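Long-range contact in thioredoxin Reductase (Burkholderia cenocepacia, PDB 4F82), which probably acts as a thiol-specific peroxidase of the Prx5 type, reducing hydrogen peroxide and organic hydroperoxides to water and alcohols: residues Met135-Asp147 with Leu154-Asp166. Numbering follows the deposited sequence.
Sequences MGIRSLRYAMVID and LAVEAPGKFEVSD
R141 meets F162 and S165 because its CG stands anti to the backbone N (chi1 -163°) and the chain stays extended at chi2 (-175°), which lays CG and CD along both residues. A bend at chi3 then turns the guanidinium aside. Its CD lies 3.5 Å from F162 CD1, with the guanidinium inclined to the ring. Any cation-pi attraction here is long and at most weak. S165 OG also touches the CG and CD of R141. E157 is bent too, at chi2 (-89°), which turns its carboxylate back toward its own loop. There E157 OE2 takes three bonds: from S165 OG at 2.7 Å, on the anti lone pair, and from the backbone N of V164 and of S165. E157 OE1 accepts a nearly straight bond from E163 N. The carboxylate thus ties the 163-165 loop to the residue that follows strand 150-156.

The backbones form an antiparallel ladder. A143 and A155 are a hydrogen-bonded pair, with A155 N 2.8 Å from A143 O. Beyond it E157 N bonds to R141 O, also at 2.8 Å. Y142 with V156 and M144 with L154 are non-hydrogen-bonded pairs, their side chains on one face. L154 CD1 rests on M144 CB at 3.8 Å. On the other face A143 CB faces S165. One water links R141 N to E157 O; another lies in the guanidinium plane, bonded to R141 NE.

The polar end of R141 reaches H67, which bonds to its NH1, and the side chain touches C63, the predicted peroxidatic cysteine. This is consistent with R141 being the active-site arginine of peroxiredoxins. In this thioredoxin-like fold, strand 150-156 is the outer strand of the hairpin, on 137-147, within this chain's sheet. Strand 49-55 pairs with the other side of 142-147, helix 61-80 covers A143, R141 and F162, and helix 119-124 packs on Y142 and M144.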
ATOM      1  N   MET A 135      -6.882   1.649  -6.117  1.00  8.72           N
ATOM      2  CA  MET A 135      -5.520   1.162  -5.920  1.00  8.72           C
ATOM      3  C   MET A 135      -4.476   1.875  -6.779  1.00  9.04           C
ATOM      4  O   MET A 135      -3.261   1.554  -6.694  1.00 10.58           O
ATOM      5  CB  MET A 135      -5.460  -0.345  -6.220  1.00 12.97           C
ATOM      6  CG  MET A 135      -6.086  -1.244  -5.151  1.00 12.89           C
ATOM      7  SD  MET A 135      -6.496  -2.892  -5.796  1.00 12.07           S
ATOM      8  CE  MET A 135      -4.855  -3.652  -5.899  1.00  7.65           C
ATOM      9  N   GLY A 136      -4.939   2.774  -7.658  1.00  7.57           N
ATOM     10  CA  GLY A 136      -4.035   3.465  -8.582  1.00  7.67           C
ATOM     11  C   GLY A 136      -3.229   2.507  -9.428  1.00 11.23           C
ATOM     12  O   GLY A 136      -3.714   1.410  -9.735  1.00 11.33           O
ATOM     13  N   ILE A 137      -1.997   2.906  -9.790  1.00 11.74           N
ATOM     14  CA  ILE A 137      -1.151   2.103 -10.677  1.00 10.10           C
ATOM     15  C   ILE A 137      -0.496   0.974  -9.896  1.00  6.48           C
ATOM     16  O   ILE A 137       0.161   1.216  -8.877  1.00  6.55           O
ATOM     17  CB  ILE A 137      -0.068   2.980 -11.354  1.00  8.41           C
ATOM     18  CG1 ILE A 137      -0.717   4.201 -12.058  1.00 12.67           C
ATOM     19  CG2 ILE A 137       0.795   2.162 -12.338  1.00 11.18           C
ATOM     20  CD1 ILE A 137      -1.877   3.901 -13.033  1.00 14.62           C
ATOM     21  N   ARG A 138      -0.636  -0.258 -10.395  1.00  6.92           N
ATOM     22  CA  ARG A 138      -0.168  -1.460  -9.704  1.00  5.82           C
ATOM     23  C   ARG A 138       0.448  -2.436 -10.718  1.00  5.98           C
ATOM     24  O   ARG A 138       0.560  -2.129 -11.924  1.00  7.17           O
ATOM     25  CB  ARG A 138      -1.369  -2.139  -9.002  1.00  5.76           C
ATOM     26  CG  ARG A 138      -2.026  -1.326  -7.874  1.00 10.88           C
ATOM     27  CD  ARG A 138      -1.023  -1.037  -6.729  1.00 13.75           C
ATOM     28  NE  ARG A 138      -1.683  -0.357  -5.607  1.00  5.97           N
ATOM     29  CZ  ARG A 138      -2.041  -0.978  -4.490  1.00  6.63           C
ATOM     30  NH1 ARG A 138      -1.814  -2.287  -4.368  1.00  5.73           N
ATOM     31  NH2 ARG A 138      -2.631  -0.299  -3.504  1.00  7.80           N
ATOM     32  N   SER A 139       0.821  -3.620 -10.271  1.00  5.37           N
ATOM     33  CA  SER A 139       1.389  -4.607 -11.220  1.00  5.31           C
ATOM     34  C   SER A 139       0.310  -5.504 -11.834  1.00  8.78           C
ATOM     35  O   SER A 139      -0.695  -5.811 -11.185  1.00  5.66           O
ATOM     36  CB  SER A 139       2.424  -5.487 -10.503  1.00  5.02           C
ATOM     37  OG  SER A 139       3.081  -6.363 -11.431  1.00  8.82           O
ATOM     38  N   LEU A 140       0.507  -5.927 -13.090  1.00  8.23           N
ATOM     39  CA  LEU A 140      -0.223  -7.081 -13.618  1.00  5.66           C
ATOM     40  C   LEU A 140       0.174  -8.267 -12.769  1.00  9.56           C
ATOM     41  O   LEU A 140       1.255  -8.239 -12.094  1.00  7.86           O
ATOM     42  CB  LEU A 140       0.139  -7.361 -15.102  1.00  6.97           C
ATOM     43  CG  LEU A 140      -0.406  -6.324 -16.084  1.00  7.72           C
ATOM     44  CD1 LEU A 140       0.243  -6.471 -17.443  1.00  6.71           C
ATOM     45  CD2 LEU A 140      -1.938  -6.448 -16.185  1.00  9.91           C
ATOM     46  N   ARG A 141      -0.638  -9.320 -12.831  1.00  5.44           N
ATOM     47  CA  ARG A 141      -0.250 -10.586 -12.202  1.00 10.33           C
ATOM     48  C   ARG A 141       0.602 -11.425 -13.185  1.00 10.85           C
ATOM     49  O   ARG A 141       0.180 -11.661 -14.326  1.00  7.81           O
ATOM     50  CB  ARG A 141      -1.498 -11.373 -11.767  1.00 11.60           C
ATOM     51  CG  ARG A 141      -1.180 -12.486 -10.733  1.00  9.89           C
ATOM     52  CD  ARG A 141      -2.424 -13.344 -10.414  1.00  6.24           C
ATOM     53  NE  ARG A 141      -3.508 -12.519  -9.882  1.00  6.75           N
ATOM     54  CZ  ARG A 141      -3.651 -12.147  -8.606  1.00  8.33           C
ATOM     55  NH1 ARG A 141      -2.745 -12.495  -7.687  1.00 10.92           N
ATOM     56  NH2 ARG A 141      -4.689 -11.387  -8.260  1.00  8.69           N
ATOM     57  N   TYR A 142       1.789 -11.871 -12.762  1.00  5.16           N
ATOM     58  CA  TYR A 142       2.623 -12.701 -13.649  1.00  5.30           C
ATOM     59  C   TYR A 142       3.571 -13.616 -12.899  1.00  5.17           C
ATOM     60  O   TYR A 142       3.792 -13.480 -11.698  1.00  5.81           O
ATOM     61  CB  TYR A 142       3.451 -11.793 -14.571  1.00  5.42           C
ATOM     62  CG  TYR A 142       4.440 -10.968 -13.780  1.00  5.21           C
ATOM     63  CD1 TYR A 142       5.720 -11.448 -13.500  1.00  5.16           C
ATOM     64  CD2 TYR A 142       4.084  -9.719 -13.305  1.00  5.13           C
ATOM     65  CE1 TYR A 142       6.627 -10.687 -12.749  1.00  7.64           C
ATOM     66  CE2 TYR A 142       4.977  -8.942 -12.558  1.00 12.10           C
ATOM     67  CZ  TYR A 142       6.239  -9.438 -12.290  1.00 11.12           C
ATOM     68  OH  TYR A 142       7.092  -8.646 -11.563  1.00  9.84           O
ATOM     69  N   ALA A 143       4.188 -14.546 -13.615  1.00  6.35           N
ATOM     70  CA  ALA A 143       5.365 -15.179 -13.046  1.00  5.31           C
ATOM     71  C   ALA A 143       6.429 -15.333 -14.119  1.00  5.55           C
ATOM     72  O   ALA A 143       6.113 -15.616 -15.299  1.00  9.24           O
ATOM     73  CB  ALA A 143       5.046 -16.550 -12.359  1.00  8.13           C
ATOM     74  N   MET A 144       7.677 -15.113 -13.724  1.00  6.70           N
ATOM     75  CA  MET A 144       8.811 -15.357 -14.612  1.00  6.69           C
ATOM     76  C   MET A 144       9.941 -16.083 -13.908  1.00  7.76           C
ATOM     77  O   MET A 144      10.112 -15.983 -12.685  1.00  7.30           O
ATOM     78  CB  MET A 144       9.321 -14.042 -15.207  1.00  6.95           C
ATOM     79  CG  MET A 144       9.664 -12.967 -14.191  1.00  9.41           C
ATOM     80  SD  MET A 144      10.020 -11.421 -15.062  1.00 12.62           S
ATOM     81  CE  MET A 144      10.325 -10.349 -13.649  1.00 19.91           C
ATOM     82  N   VAL A 145      10.708 -16.838 -14.693  1.00  8.99           N
ATOM     83  CA  VAL A 145      11.878 -17.521 -14.180  1.00  7.43           C
ATOM     84  C   VAL A 145      13.093 -16.869 -14.855  1.00  6.71           C
ATOM     85  O   VAL A 145      13.126 -16.640 -16.086  1.00 11.80           O
ATOM     86  CB  VAL A 145      11.825 -19.038 -14.476  1.00  7.74           C
ATOM     87  CG1 VAL A 145      13.083 -19.693 -14.003  1.00  9.01           C
ATOM     88  CG2 VAL A 145      10.538 -19.668 -13.800  1.00  6.53           C
ATOM     89  N   ILE A 146      14.074 -16.560 -14.011  1.00 11.27           N
ATOM     90  CA  ILE A 146      15.248 -15.792 -14.390  0.95  9.46           C
ATOM     91  C   ILE A 146      16.478 -16.616 -14.122  1.00 11.61           C
ATOM     92  O   ILE A 146      16.596 -17.233 -13.060  1.00  7.85           O
ATOM     93  CB  ILE A 146      15.349 -14.520 -13.534  0.95  6.74           C
ATOM     94  CG1 ILE A 146      13.963 -13.846 -13.461  0.95  9.98           C
ATOM     95  CG2 ILE A 146      16.499 -13.597 -14.048  0.95 12.86           C
ATOM     96  CD1 ILE A 146      13.436 -13.385 -14.809  0.95  6.48           C
ATOM     97  N   ASP A 147      17.381 -16.648 -15.083  1.00  7.91           N
ATOM     98  CA  ASP A 147      18.616 -17.415 -14.938  1.00  8.39           C
ATOM     99  C   ASP A 147      19.604 -16.667 -15.791  1.00 14.35           C
ATOM    100  O   ASP A 147      19.273 -16.274 -16.921  1.00 11.45           O
ATOM    101  CB  ASP A 147      18.381 -18.849 -15.443  1.00 11.71           C
ATOM    102  CG  ASP A 147      19.419 -19.839 -14.948  1.00 16.87           C
ATOM    103  OD1 ASP A 147      20.371 -19.445 -14.214  1.00 16.84           O
ATOM    104  OD2 ASP A 147      19.278 -21.037 -15.323  1.00 15.67           O
ATOM    105  N   LEU A 154       8.042 -16.585 -19.251  1.00  8.85           N
ATOM    106  CA  LEU A 154       7.246 -15.489 -18.789  1.00 12.31           C
ATOM    107  C   LEU A 154       5.781 -15.892 -18.928  1.00 15.39           C
ATOM    108  O   LEU A 154       5.363 -16.465 -19.954  1.00 13.37           O
ATOM    109  CB  LEU A 154       7.596 -14.232 -19.582  1.00 10.65           C
ATOM    110  CG  LEU A 154       6.801 -12.967 -19.267  1.00 11.92           C
ATOM    111  CD1 LEU A 154       7.069 -12.439 -17.871  1.00  9.60           C
ATOM    112  CD2 LEU A 154       7.131 -11.925 -20.330  1.00 15.06           C
ATOM    113  N   ALA A 155       5.019 -15.666 -17.860  1.00  6.53           N
ATOM    114  CA  ALA A 155       3.585 -15.979 -17.892  1.00  9.32           C
ATOM    115  C   ALA A 155       2.819 -14.807 -17.367  1.00  6.36           C
ATOM    116  O   ALA A 155       2.664 -14.678 -16.144  1.00  9.38           O
ATOM    117  CB  ALA A 155       3.264 -17.183 -17.002  1.00 12.47           C
ATOM    118  N   VAL A 156       2.266 -13.986 -18.254  1.00  9.63           N
ATOM    119  CA  VAL A 156       1.567 -12.792 -17.797  1.00  6.45           C
ATOM    120  C   VAL A 156       0.068 -13.035 -17.884  1.00  6.77           C
ATOM    121  O   VAL A 156      -0.438 -13.546 -18.909  1.00  7.42           O
ATOM    122  CB  VAL A 156       1.956 -11.567 -18.651  1.00 11.49           C
ATOM    123  CG1 VAL A 156       1.231 -10.319 -18.161  1.00  7.59           C
ATOM    124  CG2 VAL A 156       3.464 -11.350 -18.624  1.00 13.77           C
ATOM    125  N   GLU A 157      -0.663 -12.700 -16.822  1.00  9.99           N
ATOM    126  CA  GLU A 157      -2.117 -12.901 -16.848  1.00 10.47           C
ATOM    127  C   GLU A 157      -2.836 -11.807 -17.578  1.00  7.00           C
ATOM    128  O   GLU A 157      -2.499 -10.635 -17.462  1.00  6.88           O
ATOM    129  CB  GLU A 157      -2.713 -13.003 -15.437  1.00  9.29           C
ATOM    130  CG  GLU A 157      -1.995 -14.024 -14.534  1.00 10.16           C
ATOM    131  CD  GLU A 157      -2.571 -15.450 -14.630  1.00 10.92           C
ATOM    132  OE1 GLU A 157      -3.503 -15.694 -15.440  1.00  8.74           O
ATOM    133  OE2 GLU A 157      -2.118 -16.335 -13.856  1.00 10.68           O
ATOM    134  N   ALA A 158      -3.864 -12.190 -18.324  1.00 10.24           N
ATOM    135  CA  ALA A 158      -4.857 -11.216 -18.746  1.00 10.35           C
ATOM    136  C   ALA A 158      -5.449 -10.582 -17.480  1.00  9.29           C
ATOM    137  O   ALA A 158      -5.476 -11.225 -16.424  1.00  9.51           O
ATOM    138  CB  ALA A 158      -5.936 -11.901 -19.553  1.00 10.78           C
ATOM    139  N   PRO A 159      -5.927  -9.330 -17.575  1.00 14.34           N
ATOM    140  CA  PRO A 159      -6.438  -8.676 -16.366  1.00 14.52           C
ATOM    141  C   PRO A 159      -7.558  -9.489 -15.704  1.00 10.34           C
ATOM    142  O   PRO A 159      -8.455 -10.046 -16.384  1.00 10.81           O
ATOM    143  CB  PRO A 159      -6.958  -7.331 -16.891  1.00 16.92           C
ATOM    144  CG  PRO A 159      -6.037  -7.012 -18.050  1.00 19.16           C
ATOM    145  CD  PRO A 159      -5.822  -8.389 -18.710  1.00 17.15           C
ATOM    146  N   GLY A 160      -7.442  -9.618 -14.386  1.00 10.53           N
ATOM    147  CA  GLY A 160      -8.441 -10.317 -13.589  1.00 12.95           C
ATOM    148  C   GLY A 160      -8.385 -11.829 -13.703  1.00 13.41           C
ATOM    149  O   GLY A 160      -9.208 -12.518 -13.098  1.00 13.97           O
ATOM    150  N   LYS A 161      -7.433 -12.354 -14.475  1.00 11.51           N
ATOM    151  CA  LYS A 161      -7.249 -13.792 -14.577  1.00  7.57           C
ATOM    152  C   LYS A 161      -6.077 -14.341 -13.725  1.00  8.66           C
ATOM    153  O   LYS A 161      -5.148 -13.601 -13.359  1.00  6.67           O
ATOM    154  CB  LYS A 161      -7.087 -14.199 -16.061  1.00 13.49           C
ATOM    155  CG  LYS A 161      -8.244 -13.718 -16.972  1.00 15.57           C
ATOM    156  CD  LYS A 161      -9.596 -14.129 -16.434  1.00 15.34           C
ATOM    157  CE  LYS A 161     -10.659 -14.093 -17.568  1.00 22.04           C
ATOM    158  NZ  LYS A 161     -11.870 -14.850 -17.200  1.00 20.48           N
ATOM    159  N   PHE A 162      -6.170 -15.637 -13.404  1.00 12.66           N
ATOM    160  CA  PHE A 162      -5.198 -16.365 -12.579  1.00 12.58           C
ATOM    161  C   PHE A 162      -5.112 -17.831 -13.048  1.00 12.69           C
ATOM    162  O   PHE A 162      -5.485 -18.785 -12.328  1.00 11.98           O
ATOM    163  CB  PHE A 162      -5.575 -16.268 -11.087  1.00  7.83           C
ATOM    164  CG  PHE A 162      -4.582 -16.918 -10.156  1.00  9.37           C
ATOM    165  CD1 PHE A 162      -3.212 -16.711 -10.311  1.00  6.22           C
ATOM    166  CD2 PHE A 162      -5.022 -17.717  -9.103  1.00  8.14           C
ATOM    167  CE1 PHE A 162      -2.281 -17.291  -9.422  1.00  9.00           C
ATOM    168  CE2 PHE A 162      -4.110 -18.291  -8.220  1.00  6.69           C
ATOM    169  CZ  PHE A 162      -2.734 -18.075  -8.378  1.00  7.80           C
ATOM    170  N   GLU A 163      -4.630 -18.007 -14.270  1.00 10.51           N
ATOM    171  CA  GLU A 163      -4.575 -19.332 -14.885  1.00 10.92           C
ATOM    172  C   GLU A 163      -3.146 -19.764 -15.237  1.00 12.21           C
ATOM    173  O   GLU A 163      -2.919 -20.937 -15.556  1.00 14.52           O
ATOM    174  CB  GLU A 163      -5.493 -19.398 -16.118  1.00 14.87           C
ATOM    175  N   VAL A 164      -2.164 -18.859 -15.148  1.00 10.61           N
ATOM    176  CA  VAL A 164      -0.782 -19.241 -15.581  1.00 10.02           C
ATOM    177  C   VAL A 164       0.369 -18.858 -14.641  1.00  6.56           C
ATOM    178  O   VAL A 164       1.529 -19.304 -14.853  1.00  7.69           O
ATOM    179  CB  VAL A 164      -0.467 -18.673 -17.005  1.00  7.32           C
ATOM    180  CG1 VAL A 164      -1.473 -19.219 -18.056  1.00 16.38           C
ATOM    181  CG2 VAL A 164      -0.490 -17.095 -16.989  1.00 10.38           C
ATOM    182  N   SER A 165       0.093 -18.008 -13.630  1.00  6.24           N
ATOM    183  CA  SER A 165       1.171 -17.469 -12.759  1.00  5.85           C
ATOM    184  C   SER A 165       1.215 -18.144 -11.402  1.00  5.80           C
ATOM    185  O   SER A 165       2.028 -17.782 -10.544  1.00 12.74           O
ATOM    186  CB  SER A 165       0.992 -15.960 -12.535  1.00  5.59           C
ATOM    187  OG  SER A 165      -0.298 -15.682 -11.941  1.00  5.64           O
ATOM    188  N   ASP A 166       0.340 -19.118 -11.186  1.00  6.11           N
ATOM    189  CA  ASP A 166       0.334 -19.882  -9.939  1.00  8.32           C
ATOM    190  C   ASP A 166       1.561 -20.808  -9.857  1.00 11.46           C
ATOM    191  O   ASP A 166       2.150 -21.180 -10.882  1.00 10.27           O
ATOM    192  CB  ASP A 166      -0.931 -20.737  -9.885  1.00  6.65           C
ATOM    193  CG  ASP A 166      -0.994 -21.735 -11.029  1.00  9.50           C
ATOM    194  OD1 ASP A 166      -1.179 -21.303 -12.206  1.00  7.59           O
ATOM    195  OD2 ASP A 166      -0.852 -22.950 -10.748  1.00  8.33           O
TER
HETATM  196  O   HOH W   1      -2.763  -9.460 -14.652  1.00  5.09           O
HETATM  197  O   HOH W   2      -5.259 -11.622 -11.962  1.00 13.98           O